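Local coordinates for coat protein (Sulfolobus turreted icosahedral virus, PDB 2BBD) that serves as the major capsid protein of an archaeal virus, its fold pointing to common ancestry with the coats of eukaryotic and bacterial viruses, at residues A[250-254]-A[267-273]. Residues are numbered along the deposited sequence; the frame is centred on the assembly and turned at random.
Sequences WAALQ and SGASAII
W250 and L253 both reach A271 with CG swung opposite the backbone N, whereas Q254 turns CG beside its N (chi1 -59°) and runs extended from there to the turn at 267-270. The methyl of A271 lies over one face of the W250 indole in a CH-pi contact, 3.6 Å from the centroid of the six-membered ring, with CZ2 its nearest ring atom at 3.4 Å. L253 CD2 closes on the same methyl at 3.6 Å, and the same CD2 also meets I273 CD1 at 4.1 Å. One amide nitrogen, Q254 NE2, donates to S270 O (2.9 Å, 159° at the hydrogen), which lies in the plane of the Gln amide, and to S267 O (2.9 Å, more bent), approached in its carbonyl plane. Within the type I turn S267 OG accepts from A269 N, an ST turn, and is also hydrogen-bonded to I225 O. The helix segment 250-254 crosses strand segment 270-273 at 67°; strand 270-284 is outermost in its sheet within this chain, paired with 210-219. P230 and Y233 also touch this apolar patch. The chemistry is divided: carbon surfaces join helix to strand, while two bonds from a single NE2 fix the amide's rotation and tie turn to helix.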
# COMPACT_ATOMS: atom_id res chain seq x y z
N TRP A 250 -9.91 7.83 17.22
CA TRP A 250 -8.78 7.93 16.31
C TRP A 250 -7.48 8.07 17.12
O TRP A 250 -6.47 7.46 16.79
CB TRP A 250 -8.97 9.13 15.39
CG TRP A 250 -8.17 9.07 14.13
CD1 TRP A 250 -7.13 9.87 13.78
CD2 TRP A 250 -8.39 8.18 13.03
NE1 TRP A 250 -6.69 9.55 12.51
CE2 TRP A 250 -7.44 8.52 12.03
CE3 TRP A 250 -9.29 7.14 12.78
CZ2 TRP A 250 -7.38 7.85 10.81
CZ3 TRP A 250 -9.23 6.48 11.56
CH2 TRP A 250 -8.28 6.84 10.59
N ALA A 251 -7.53 8.86 18.19
CA ALA A 251 -6.35 9.06 19.03
C ALA A 251 -5.88 7.75 19.64
O ALA A 251 -4.68 7.49 19.74
CB ALA A 251 -6.66 10.07 20.13
N ALA A 252 -6.82 6.91 20.05
CA ALA A 252 -6.46 5.63 20.65
C ALA A 252 -5.89 4.70 19.60
O ALA A 252 -5.01 3.89 19.88
CB ALA A 252 -7.69 4.99 21.30
N LEU A 253 -6.39 4.82 18.37
CA LEU A 253 -5.90 3.99 17.29
C LEU A 253 -4.47 4.43 16.98
O LEU A 253 -3.57 3.60 16.85
CB LEU A 253 -6.82 4.15 16.08
CG LEU A 253 -6.72 3.19 14.90
CD1 LEU A 253 -6.85 1.74 15.37
CD2 LEU A 253 -7.83 3.55 13.91
N GLN A 254 -4.25 5.74 16.88
CA GLN A 254 -2.92 6.27 16.59
C GLN A 254 -1.95 5.93 17.73
O GLN A 254 -0.76 5.76 17.49
CB GLN A 254 -2.95 7.79 16.37
CG GLN A 254 -3.87 8.25 15.23
CD GLN A 254 -3.54 9.65 14.73
OE1 GLN A 254 -3.38 10.58 15.52
NE2 GLN A 254 -3.45 9.81 13.41
N SER A 267 0.08 11.67 10.01
CA SER A 267 -0.64 12.93 10.14
C SER A 267 -1.81 12.66 11.08
O SER A 267 -2.01 11.52 11.51
CB SER A 267 -1.16 13.46 8.80
OG SER A 267 -2.28 12.72 8.36
N GLY A 268 -2.57 13.69 11.40
CA GLY A 268 -3.71 13.48 12.28
C GLY A 268 -4.85 12.77 11.57
O GLY A 268 -5.84 12.44 12.19
N ALA A 269 -4.71 12.52 10.27
CA ALA A 269 -5.80 11.87 9.54
C ALA A 269 -5.50 10.49 8.99
O ALA A 269 -6.21 10.00 8.11
CB ALA A 269 -6.28 12.78 8.40
N SER A 270 -4.46 9.85 9.52
CA SER A 270 -4.08 8.52 9.06
C SER A 270 -3.94 7.54 10.22
O SER A 270 -3.43 7.90 11.28
CB SER A 270 -2.74 8.59 8.32
OG SER A 270 -1.69 8.93 9.22
N ALA A 271 -4.38 6.30 10.01
CA ALA A 271 -4.27 5.26 11.03
C ALA A 271 -4.32 3.86 10.42
O ALA A 271 -4.89 3.64 9.35
CB ALA A 271 -5.38 5.43 12.08
N ILE A 272 -3.71 2.91 11.11
CA ILE A 272 -3.70 1.53 10.66
C ILE A 272 -4.44 0.61 11.63
O ILE A 272 -4.27 0.71 12.85
CB ILE A 272 -2.28 1.00 10.50
CG1 ILE A 272 -1.58 1.71 9.33
CG2 ILE A 272 -2.32 -0.51 10.30
CD1 ILE A 272 -0.11 1.38 9.18
N ILE A 273 -5.26 -0.27 11.08
CA ILE A 273 -6.01 -1.24 11.87
C ILE A 273 -5.41 -2.62 11.67
O ILE A 273 -5.60 -3.22 10.61
CB ILE A 273 -7.50 -1.34 11.46
CG1 ILE A 273 -8.24 -0.04 11.76
CG2 ILE A 273 -8.15 -2.52 12.16
CD1 ILE A 273 -8.01 1.03 10.72